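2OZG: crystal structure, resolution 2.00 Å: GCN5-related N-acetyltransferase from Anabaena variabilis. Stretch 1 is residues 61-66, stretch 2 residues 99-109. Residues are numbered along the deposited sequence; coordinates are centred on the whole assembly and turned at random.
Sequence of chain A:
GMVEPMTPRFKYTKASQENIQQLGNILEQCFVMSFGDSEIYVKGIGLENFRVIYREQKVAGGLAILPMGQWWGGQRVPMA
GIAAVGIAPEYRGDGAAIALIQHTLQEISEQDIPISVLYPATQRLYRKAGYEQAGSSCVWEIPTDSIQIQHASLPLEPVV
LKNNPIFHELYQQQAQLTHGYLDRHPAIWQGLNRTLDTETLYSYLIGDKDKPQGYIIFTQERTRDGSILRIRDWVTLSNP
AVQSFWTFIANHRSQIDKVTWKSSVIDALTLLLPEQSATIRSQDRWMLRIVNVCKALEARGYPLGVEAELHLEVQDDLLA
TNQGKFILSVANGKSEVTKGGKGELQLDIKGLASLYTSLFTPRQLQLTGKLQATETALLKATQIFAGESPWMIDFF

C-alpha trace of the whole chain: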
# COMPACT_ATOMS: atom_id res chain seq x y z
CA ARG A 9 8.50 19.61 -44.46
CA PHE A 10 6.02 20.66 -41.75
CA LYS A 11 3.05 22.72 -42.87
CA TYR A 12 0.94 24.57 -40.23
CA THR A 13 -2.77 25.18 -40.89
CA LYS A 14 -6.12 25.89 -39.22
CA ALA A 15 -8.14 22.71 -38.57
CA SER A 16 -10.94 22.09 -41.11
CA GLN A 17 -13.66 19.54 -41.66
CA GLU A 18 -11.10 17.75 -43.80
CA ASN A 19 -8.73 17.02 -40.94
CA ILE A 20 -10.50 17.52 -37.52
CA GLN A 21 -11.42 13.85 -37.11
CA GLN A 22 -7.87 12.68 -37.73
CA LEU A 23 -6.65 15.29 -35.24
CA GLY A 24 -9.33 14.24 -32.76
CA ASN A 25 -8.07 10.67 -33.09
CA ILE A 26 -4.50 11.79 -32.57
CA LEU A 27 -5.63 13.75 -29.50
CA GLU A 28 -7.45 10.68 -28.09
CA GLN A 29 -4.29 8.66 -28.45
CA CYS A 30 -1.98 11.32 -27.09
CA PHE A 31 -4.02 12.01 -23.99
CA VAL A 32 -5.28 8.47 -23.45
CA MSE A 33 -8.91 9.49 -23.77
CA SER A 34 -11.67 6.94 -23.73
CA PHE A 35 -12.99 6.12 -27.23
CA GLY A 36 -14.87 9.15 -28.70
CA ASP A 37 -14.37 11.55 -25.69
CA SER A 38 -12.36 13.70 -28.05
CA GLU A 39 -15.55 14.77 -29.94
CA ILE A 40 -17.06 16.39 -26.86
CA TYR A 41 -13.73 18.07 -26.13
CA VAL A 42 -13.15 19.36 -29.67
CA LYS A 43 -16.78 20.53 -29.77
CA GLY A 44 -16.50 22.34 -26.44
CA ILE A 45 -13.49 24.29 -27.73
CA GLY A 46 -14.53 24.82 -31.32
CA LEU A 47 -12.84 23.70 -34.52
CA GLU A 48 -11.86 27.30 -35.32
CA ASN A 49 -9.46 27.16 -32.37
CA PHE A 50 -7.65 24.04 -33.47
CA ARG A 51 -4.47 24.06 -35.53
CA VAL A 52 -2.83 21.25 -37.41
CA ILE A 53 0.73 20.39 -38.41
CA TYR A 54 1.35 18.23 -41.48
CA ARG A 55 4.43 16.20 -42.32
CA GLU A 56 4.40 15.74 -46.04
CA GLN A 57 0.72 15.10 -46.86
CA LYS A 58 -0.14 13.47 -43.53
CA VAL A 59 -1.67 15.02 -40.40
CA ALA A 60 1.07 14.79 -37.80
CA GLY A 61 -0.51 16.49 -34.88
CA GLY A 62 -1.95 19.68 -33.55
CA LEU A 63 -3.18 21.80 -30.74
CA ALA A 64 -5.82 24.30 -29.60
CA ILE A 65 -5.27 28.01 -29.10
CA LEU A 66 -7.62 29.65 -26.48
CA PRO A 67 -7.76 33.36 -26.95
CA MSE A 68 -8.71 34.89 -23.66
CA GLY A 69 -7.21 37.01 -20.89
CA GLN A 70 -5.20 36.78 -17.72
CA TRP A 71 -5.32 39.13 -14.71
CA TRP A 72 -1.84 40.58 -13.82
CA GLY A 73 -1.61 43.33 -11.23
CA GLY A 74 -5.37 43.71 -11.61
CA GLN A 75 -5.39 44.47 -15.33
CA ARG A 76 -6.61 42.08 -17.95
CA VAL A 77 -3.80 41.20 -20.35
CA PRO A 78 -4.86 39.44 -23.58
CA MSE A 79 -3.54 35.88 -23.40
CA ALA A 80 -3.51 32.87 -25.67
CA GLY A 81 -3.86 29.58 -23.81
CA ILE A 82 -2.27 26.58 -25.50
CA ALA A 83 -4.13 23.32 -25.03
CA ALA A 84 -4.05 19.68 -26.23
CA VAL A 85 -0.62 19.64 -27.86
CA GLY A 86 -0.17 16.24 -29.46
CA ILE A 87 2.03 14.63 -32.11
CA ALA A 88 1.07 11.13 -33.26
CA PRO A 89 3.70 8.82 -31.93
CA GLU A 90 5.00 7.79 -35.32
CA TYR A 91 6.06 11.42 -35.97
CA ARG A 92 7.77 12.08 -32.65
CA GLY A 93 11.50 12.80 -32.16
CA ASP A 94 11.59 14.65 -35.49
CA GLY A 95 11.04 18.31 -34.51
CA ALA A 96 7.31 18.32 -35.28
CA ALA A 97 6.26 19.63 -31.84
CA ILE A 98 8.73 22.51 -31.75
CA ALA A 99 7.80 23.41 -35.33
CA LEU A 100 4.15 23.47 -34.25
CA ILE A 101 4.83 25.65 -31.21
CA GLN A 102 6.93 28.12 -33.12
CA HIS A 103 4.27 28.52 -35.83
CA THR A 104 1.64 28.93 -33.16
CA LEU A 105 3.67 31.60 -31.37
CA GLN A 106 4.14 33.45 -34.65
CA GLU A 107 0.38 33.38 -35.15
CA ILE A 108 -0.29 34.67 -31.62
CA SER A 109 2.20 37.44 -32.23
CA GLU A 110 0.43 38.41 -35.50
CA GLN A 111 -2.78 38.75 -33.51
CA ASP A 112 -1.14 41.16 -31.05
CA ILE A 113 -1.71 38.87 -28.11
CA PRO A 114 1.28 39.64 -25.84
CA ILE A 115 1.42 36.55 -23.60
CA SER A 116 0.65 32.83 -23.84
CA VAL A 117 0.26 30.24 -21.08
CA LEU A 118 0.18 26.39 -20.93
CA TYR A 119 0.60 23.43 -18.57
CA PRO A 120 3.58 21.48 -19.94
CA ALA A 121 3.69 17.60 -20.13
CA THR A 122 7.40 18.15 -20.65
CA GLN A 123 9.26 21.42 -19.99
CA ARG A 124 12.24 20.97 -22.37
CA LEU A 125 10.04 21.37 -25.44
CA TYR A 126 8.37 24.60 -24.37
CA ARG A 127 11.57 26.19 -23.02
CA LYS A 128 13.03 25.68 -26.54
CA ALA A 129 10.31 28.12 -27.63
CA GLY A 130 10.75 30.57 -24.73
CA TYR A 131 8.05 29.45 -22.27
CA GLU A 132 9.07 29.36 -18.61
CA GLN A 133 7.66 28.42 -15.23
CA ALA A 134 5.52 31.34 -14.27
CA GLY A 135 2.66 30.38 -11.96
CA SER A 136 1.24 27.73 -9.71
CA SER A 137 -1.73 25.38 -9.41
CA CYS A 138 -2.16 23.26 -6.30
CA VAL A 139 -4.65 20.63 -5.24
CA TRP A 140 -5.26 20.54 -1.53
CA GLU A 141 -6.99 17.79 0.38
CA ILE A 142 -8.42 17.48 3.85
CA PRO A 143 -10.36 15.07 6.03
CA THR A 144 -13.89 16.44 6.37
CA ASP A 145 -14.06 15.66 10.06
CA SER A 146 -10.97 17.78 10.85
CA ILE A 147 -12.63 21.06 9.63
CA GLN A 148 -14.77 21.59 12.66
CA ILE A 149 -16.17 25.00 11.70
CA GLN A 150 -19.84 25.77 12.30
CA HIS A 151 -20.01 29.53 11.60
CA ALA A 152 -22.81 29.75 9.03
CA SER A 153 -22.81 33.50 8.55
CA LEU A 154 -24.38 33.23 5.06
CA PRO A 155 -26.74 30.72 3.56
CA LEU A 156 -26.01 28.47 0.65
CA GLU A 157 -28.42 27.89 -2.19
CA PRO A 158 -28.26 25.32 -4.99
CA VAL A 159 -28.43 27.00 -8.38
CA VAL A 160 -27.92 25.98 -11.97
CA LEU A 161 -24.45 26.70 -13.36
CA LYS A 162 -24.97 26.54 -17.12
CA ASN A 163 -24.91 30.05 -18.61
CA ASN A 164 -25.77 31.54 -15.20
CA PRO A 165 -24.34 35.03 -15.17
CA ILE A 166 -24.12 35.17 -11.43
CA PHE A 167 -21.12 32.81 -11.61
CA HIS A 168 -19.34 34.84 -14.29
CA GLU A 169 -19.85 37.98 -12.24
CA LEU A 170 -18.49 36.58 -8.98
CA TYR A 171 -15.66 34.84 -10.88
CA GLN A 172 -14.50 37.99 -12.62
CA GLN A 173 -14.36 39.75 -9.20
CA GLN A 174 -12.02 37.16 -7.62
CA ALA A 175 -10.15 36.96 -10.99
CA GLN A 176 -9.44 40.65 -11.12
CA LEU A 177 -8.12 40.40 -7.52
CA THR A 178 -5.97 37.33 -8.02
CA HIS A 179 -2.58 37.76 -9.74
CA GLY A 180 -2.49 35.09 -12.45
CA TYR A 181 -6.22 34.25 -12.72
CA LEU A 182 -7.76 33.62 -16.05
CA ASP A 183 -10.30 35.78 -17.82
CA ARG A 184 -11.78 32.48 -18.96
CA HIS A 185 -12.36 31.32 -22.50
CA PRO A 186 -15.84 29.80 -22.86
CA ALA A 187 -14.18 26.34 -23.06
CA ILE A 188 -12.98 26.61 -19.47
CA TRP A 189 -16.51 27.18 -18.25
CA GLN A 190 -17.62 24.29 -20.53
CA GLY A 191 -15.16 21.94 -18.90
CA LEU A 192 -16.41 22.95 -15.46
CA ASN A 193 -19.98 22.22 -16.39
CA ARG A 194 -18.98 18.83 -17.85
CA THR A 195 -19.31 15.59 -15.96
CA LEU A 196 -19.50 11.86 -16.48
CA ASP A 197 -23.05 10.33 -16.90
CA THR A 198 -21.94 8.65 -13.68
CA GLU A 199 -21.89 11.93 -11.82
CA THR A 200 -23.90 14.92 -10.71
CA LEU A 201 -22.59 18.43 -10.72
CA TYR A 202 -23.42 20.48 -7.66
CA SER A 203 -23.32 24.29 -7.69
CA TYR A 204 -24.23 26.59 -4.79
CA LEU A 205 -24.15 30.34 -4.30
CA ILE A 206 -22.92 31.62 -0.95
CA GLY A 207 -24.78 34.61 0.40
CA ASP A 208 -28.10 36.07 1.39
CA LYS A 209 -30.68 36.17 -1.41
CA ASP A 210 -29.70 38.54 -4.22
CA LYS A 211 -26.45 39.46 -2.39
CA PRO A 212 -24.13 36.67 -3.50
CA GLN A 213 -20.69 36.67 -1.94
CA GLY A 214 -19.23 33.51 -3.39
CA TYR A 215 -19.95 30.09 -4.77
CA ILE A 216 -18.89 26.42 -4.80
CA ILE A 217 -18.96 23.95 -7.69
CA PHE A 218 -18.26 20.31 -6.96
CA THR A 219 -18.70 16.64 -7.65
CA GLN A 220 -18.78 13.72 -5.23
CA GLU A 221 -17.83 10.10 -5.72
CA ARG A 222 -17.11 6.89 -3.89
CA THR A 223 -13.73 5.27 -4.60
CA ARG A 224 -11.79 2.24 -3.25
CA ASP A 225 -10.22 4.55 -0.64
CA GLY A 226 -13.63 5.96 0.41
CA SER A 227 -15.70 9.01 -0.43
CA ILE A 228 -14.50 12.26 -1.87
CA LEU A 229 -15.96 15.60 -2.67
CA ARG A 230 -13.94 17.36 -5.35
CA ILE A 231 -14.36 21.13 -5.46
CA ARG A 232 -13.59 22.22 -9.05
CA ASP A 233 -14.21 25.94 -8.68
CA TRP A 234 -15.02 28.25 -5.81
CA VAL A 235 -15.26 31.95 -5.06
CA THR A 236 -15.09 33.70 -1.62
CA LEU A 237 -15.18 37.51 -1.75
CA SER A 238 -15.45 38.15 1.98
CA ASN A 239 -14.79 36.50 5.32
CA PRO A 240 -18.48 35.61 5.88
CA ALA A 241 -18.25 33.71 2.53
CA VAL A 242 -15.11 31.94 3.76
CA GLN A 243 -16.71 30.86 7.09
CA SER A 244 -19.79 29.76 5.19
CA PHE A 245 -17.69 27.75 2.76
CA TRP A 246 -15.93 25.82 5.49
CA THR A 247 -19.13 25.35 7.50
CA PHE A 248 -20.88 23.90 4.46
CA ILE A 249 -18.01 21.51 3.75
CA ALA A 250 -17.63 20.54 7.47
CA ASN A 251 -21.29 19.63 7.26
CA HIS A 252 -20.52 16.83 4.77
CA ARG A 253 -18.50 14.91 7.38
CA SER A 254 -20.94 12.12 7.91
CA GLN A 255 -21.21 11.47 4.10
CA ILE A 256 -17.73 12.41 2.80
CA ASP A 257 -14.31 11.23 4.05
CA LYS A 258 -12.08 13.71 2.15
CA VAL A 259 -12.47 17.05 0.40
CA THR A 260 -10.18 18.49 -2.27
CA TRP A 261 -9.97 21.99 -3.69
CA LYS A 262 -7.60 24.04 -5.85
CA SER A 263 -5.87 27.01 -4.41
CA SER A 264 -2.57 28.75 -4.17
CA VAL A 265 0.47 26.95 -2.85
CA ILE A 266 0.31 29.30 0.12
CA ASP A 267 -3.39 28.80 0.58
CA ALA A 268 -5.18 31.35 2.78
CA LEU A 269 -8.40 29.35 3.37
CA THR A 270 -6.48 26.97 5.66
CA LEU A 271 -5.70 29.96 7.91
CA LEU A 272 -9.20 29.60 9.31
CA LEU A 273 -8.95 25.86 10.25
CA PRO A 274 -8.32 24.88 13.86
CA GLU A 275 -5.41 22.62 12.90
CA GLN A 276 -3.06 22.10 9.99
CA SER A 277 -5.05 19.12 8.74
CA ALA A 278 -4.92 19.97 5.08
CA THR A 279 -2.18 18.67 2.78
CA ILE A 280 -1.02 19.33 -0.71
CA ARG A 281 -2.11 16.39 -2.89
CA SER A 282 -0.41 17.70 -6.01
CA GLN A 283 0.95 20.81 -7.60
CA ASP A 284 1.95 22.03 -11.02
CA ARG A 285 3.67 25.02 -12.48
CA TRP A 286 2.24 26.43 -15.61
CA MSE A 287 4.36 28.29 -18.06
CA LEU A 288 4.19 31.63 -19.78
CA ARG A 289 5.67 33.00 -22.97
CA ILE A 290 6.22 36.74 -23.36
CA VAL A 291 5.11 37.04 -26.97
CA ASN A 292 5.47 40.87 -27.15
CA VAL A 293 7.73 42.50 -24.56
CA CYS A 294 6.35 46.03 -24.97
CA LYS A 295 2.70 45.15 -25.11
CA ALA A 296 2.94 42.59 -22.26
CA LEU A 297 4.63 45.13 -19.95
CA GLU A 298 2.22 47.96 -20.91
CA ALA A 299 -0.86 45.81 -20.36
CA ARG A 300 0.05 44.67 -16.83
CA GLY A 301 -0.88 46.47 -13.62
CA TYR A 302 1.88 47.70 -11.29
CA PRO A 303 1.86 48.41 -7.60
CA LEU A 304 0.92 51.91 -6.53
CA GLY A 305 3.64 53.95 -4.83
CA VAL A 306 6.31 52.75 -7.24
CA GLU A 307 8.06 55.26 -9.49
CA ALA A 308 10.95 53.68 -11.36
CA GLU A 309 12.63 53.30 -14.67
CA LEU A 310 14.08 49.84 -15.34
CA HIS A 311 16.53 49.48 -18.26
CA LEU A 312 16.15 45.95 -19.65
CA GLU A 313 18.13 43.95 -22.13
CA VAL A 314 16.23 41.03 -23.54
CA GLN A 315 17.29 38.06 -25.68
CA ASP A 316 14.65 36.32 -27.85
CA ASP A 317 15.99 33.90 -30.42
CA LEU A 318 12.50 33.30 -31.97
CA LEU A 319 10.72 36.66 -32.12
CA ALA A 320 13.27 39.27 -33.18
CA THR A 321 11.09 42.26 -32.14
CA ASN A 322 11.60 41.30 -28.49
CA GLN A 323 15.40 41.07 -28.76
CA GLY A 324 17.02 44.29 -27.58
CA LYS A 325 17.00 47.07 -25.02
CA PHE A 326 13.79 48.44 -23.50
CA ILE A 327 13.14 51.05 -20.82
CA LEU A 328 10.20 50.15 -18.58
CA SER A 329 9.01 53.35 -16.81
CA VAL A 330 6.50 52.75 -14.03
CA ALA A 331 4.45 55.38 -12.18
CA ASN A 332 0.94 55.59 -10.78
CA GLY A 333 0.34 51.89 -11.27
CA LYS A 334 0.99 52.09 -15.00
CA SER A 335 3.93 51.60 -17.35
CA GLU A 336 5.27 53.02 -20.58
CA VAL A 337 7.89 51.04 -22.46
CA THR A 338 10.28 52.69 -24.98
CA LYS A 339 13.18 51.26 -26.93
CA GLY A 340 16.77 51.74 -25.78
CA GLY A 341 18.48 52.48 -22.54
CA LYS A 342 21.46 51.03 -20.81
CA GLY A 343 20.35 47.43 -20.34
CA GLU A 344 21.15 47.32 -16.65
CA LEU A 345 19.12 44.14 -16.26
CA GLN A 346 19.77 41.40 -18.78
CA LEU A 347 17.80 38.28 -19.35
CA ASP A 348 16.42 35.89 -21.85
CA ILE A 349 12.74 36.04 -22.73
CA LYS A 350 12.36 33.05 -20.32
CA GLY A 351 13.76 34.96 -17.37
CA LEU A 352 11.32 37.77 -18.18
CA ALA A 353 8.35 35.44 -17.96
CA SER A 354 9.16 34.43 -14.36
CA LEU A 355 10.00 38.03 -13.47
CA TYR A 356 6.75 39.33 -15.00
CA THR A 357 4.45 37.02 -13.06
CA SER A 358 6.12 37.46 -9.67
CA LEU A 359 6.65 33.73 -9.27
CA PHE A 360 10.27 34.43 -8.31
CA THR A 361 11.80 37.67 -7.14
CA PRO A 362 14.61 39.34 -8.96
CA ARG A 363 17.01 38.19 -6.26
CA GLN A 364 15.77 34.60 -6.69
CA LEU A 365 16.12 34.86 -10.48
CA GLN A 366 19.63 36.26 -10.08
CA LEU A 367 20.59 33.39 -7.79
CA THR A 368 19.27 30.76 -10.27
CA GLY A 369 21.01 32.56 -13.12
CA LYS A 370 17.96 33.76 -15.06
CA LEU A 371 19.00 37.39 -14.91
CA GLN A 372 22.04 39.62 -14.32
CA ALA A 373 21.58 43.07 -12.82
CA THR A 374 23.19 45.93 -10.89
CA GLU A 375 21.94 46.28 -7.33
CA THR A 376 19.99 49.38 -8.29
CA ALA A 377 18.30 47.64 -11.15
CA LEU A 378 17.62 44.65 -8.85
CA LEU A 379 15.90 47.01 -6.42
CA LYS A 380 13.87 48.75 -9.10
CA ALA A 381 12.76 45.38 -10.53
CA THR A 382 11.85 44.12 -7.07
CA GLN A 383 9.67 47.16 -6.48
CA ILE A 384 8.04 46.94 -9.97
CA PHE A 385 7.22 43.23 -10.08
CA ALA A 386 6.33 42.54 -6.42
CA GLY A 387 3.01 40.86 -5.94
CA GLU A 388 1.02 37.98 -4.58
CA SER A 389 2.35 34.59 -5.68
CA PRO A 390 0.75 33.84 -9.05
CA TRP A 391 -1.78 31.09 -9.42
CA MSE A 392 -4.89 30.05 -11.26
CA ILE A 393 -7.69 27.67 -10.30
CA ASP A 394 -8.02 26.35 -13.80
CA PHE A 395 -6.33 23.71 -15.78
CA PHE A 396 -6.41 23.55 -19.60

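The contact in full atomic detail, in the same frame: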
# COMPACT_ATOMS: atom_id res chain seq x y z
N GLY A 61 -0.13 16.11 -36.20
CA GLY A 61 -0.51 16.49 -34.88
C GLY A 61 -1.16 17.85 -34.88
O GLY A 61 -1.50 18.40 -35.95
N GLY A 62 -1.30 18.41 -33.69
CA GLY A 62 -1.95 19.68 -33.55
C GLY A 62 -2.13 20.16 -32.14
O GLY A 62 -1.63 19.58 -31.20
N LEU A 63 -2.87 21.26 -32.02
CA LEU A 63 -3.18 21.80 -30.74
C LEU A 63 -4.41 22.72 -30.86
O LEU A 63 -4.95 22.94 -31.97
CB LEU A 63 -1.93 22.55 -30.16
CG LEU A 63 -1.26 23.62 -31.08
CD1 LEU A 63 -2.13 24.83 -31.28
CD2 LEU A 63 0.05 24.10 -30.55
N ALA A 64 -4.82 23.27 -29.71
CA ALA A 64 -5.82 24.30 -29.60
C ALA A 64 -5.22 25.57 -29.00
O ALA A 64 -4.39 25.54 -28.06
CB ALA A 64 -6.99 23.85 -28.71
N ILE A 65 -5.60 26.68 -29.59
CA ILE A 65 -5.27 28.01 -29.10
C ILE A 65 -6.56 28.59 -28.47
O ILE A 65 -7.60 28.65 -29.15
CB ILE A 65 -4.85 28.99 -30.23
CG1 ILE A 65 -3.65 28.48 -31.01
CG2 ILE A 65 -4.47 30.35 -29.60
CD1 ILE A 65 -3.29 29.42 -32.15
N LEU A 66 -6.47 29.04 -27.22
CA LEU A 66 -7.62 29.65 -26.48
C LEU A 66 -7.38 31.12 -26.25
O LEU A 66 -6.63 31.52 -25.33
CB LEU A 66 -7.88 28.92 -25.12
CG LEU A 66 -8.07 27.41 -25.25
CD1 LEU A 66 -8.35 26.75 -23.90
CD2 LEU A 66 -9.21 27.07 -26.20
N ALA A 99 8.27 22.68 -34.17
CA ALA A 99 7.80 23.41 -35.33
C ALA A 99 6.40 23.94 -35.05
O ALA A 99 6.12 25.11 -35.22
CB ALA A 99 7.83 22.53 -36.59
N LEU A 100 5.52 23.07 -34.57
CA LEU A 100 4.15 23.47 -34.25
C LEU A 100 4.09 24.67 -33.30
O LEU A 100 3.40 25.69 -33.54
CB LEU A 100 3.41 22.26 -33.63
CG LEU A 100 1.96 22.46 -33.17
CD1 LEU A 100 1.00 22.97 -34.27
CD2 LEU A 100 1.46 21.16 -32.60
N ILE A 101 4.84 24.58 -32.22
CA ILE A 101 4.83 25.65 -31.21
C ILE A 101 5.36 26.99 -31.72
O ILE A 101 4.83 28.07 -31.42
CB ILE A 101 5.59 25.20 -29.93
CG1 ILE A 101 4.92 23.97 -29.30
CG2 ILE A 101 5.64 26.41 -28.90
CD1 ILE A 101 3.43 24.12 -28.96
N GLN A 102 6.38 26.93 -32.52
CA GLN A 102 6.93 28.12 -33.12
C GLN A 102 5.93 28.78 -34.08
O GLN A 102 5.74 29.98 -34.03
CB GLN A 102 8.22 27.74 -33.85
CG GLN A 102 9.33 27.28 -32.89
CD GLN A 102 10.62 26.88 -33.65
OE1 GLN A 102 10.56 26.33 -34.76
NE2 GLN A 102 11.79 27.11 -33.02
N HIS A 103 5.32 28.00 -34.96
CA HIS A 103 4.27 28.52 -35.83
C HIS A 103 3.15 29.14 -35.06
O HIS A 103 2.68 30.19 -35.42
CB HIS A 103 3.71 27.43 -36.78
CG HIS A 103 4.57 27.19 -37.99
ND1 HIS A 103 5.17 25.97 -38.25
CD2 HIS A 103 4.92 28.01 -39.01
CE1 HIS A 103 5.84 26.04 -39.39
NE2 HIS A 103 5.70 27.27 -39.87
N THR A 104 2.67 28.44 -34.04
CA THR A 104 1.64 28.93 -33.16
C THR A 104 2.01 30.26 -32.51
O THR A 104 1.20 31.18 -32.49
CB THR A 104 1.36 27.86 -32.04
OG1 THR A 104 0.96 26.65 -32.67
CG2 THR A 104 0.29 28.31 -31.10
N LEU A 105 3.21 30.35 -31.95
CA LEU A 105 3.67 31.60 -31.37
C LEU A 105 3.69 32.75 -32.38
O LEU A 105 3.30 33.87 -32.08
CB LEU A 105 5.06 31.42 -30.75
CG LEU A 105 5.11 30.72 -29.42
CD1 LEU A 105 6.58 30.48 -29.01
CD2 LEU A 105 4.42 31.55 -28.36
N GLN A 106 4.14 32.46 -33.59
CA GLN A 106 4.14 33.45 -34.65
C GLN A 106 2.72 33.89 -34.93
O GLN A 106 2.48 35.08 -35.13
CB GLN A 106 4.79 32.89 -35.92
CG GLN A 106 4.59 33.75 -37.20
CD GLN A 106 5.25 35.16 -37.15
OE1 GLN A 106 5.95 35.54 -36.19
NE2 GLN A 106 5.01 35.94 -38.20
N GLU A 107 1.77 32.96 -34.93
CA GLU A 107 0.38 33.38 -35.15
C GLU A 107 -0.12 34.27 -34.01
O GLU A 107 -0.75 35.28 -34.22
CB GLU A 107 -0.54 32.16 -35.30
CG GLU A 107 -1.97 32.56 -35.44
CD GLU A 107 -2.90 31.38 -35.66
OE1 GLU A 107 -2.43 30.22 -35.89
OE2 GLU A 107 -4.11 31.64 -35.60
N ILE A 108 0.16 33.89 -32.77
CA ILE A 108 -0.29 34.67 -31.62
C ILE A 108 0.28 36.11 -31.71
O ILE A 108 -0.44 37.12 -31.51
CB ILE A 108 0.11 33.95 -30.32
CG1 ILE A 108 -0.64 32.61 -30.24
CG2 ILE A 108 -0.18 34.80 -29.10
CD1 ILE A 108 -0.06 31.64 -29.21
N SER A 109 1.55 36.19 -32.10
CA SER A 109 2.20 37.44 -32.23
C SER A 109 1.49 38.30 -33.30
O SER A 109 1.28 39.49 -33.09
CB SER A 109 3.69 37.27 -32.56
OG SER A 109 3.87 37.10 -33.95

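No hydrogen bond crosses this interface, and yet a threonine sits at its centre: Thr-104 turns its hydroxyl back into its own helix, donating from OG1 to Leu-100 O at 2.8 Å, one turn earlier. With its proton spent there, the same OG1 can lie 3.4 Å from Leu-63 CD2, and a polar side chain packs against a hydrocarbon one without leaving its donor unsatisfied.

The backbones run in roughly the same direction. The axes of strand 61-66 and helix 99-109 cross at -33° and approach to 9.4 Å, a spacing that leaves room for a layer of side chains. The register follows from the CA atoms: Gly-62 CA lies 7.2 Å from Leu-100 CA, and Ile-65 CA lies 8.1 Å from Thr-104 CA. The closer spacing falls at a glycine, where Gly-62 O itself comes within 3.7 Å of Leu-100 CD2.

Strand alternation selects the residues that meet the helix. Leu-63 and Ile-65 direct their CA-to-CB bonds toward it, whereas Ala-64 points away and loses no area to it. On the helix, Leu-100, Thr-104 and Glu-107 point toward the strand, with spacings of four and three residues that keep them on one face. Ile-101 and Ile-108 start sideways, but their ends come nearer.

Leu-63, with both chi angles in p, places CD2 3.6 Å from Leu-100 CG and 3.7 Å from Ile-101 CD1, which are ordinary van der Waals distances. Farther along, Ile-65 CD1 lies 3.9 Å from Thr-104 CG2, so the threonine's methyl also faces hydrocarbon. Ile-65 CG2 reaches Ile-108 CG1 more loosely, at 4.5 Å. Glu-107 OE1 approaches Ile-65 CD1 at 3.9 Å, a contact without polar pairing; its carboxylate oxygens are hydrogen-bonded elsewhere in the structure. The two stretches together bury 307 Å².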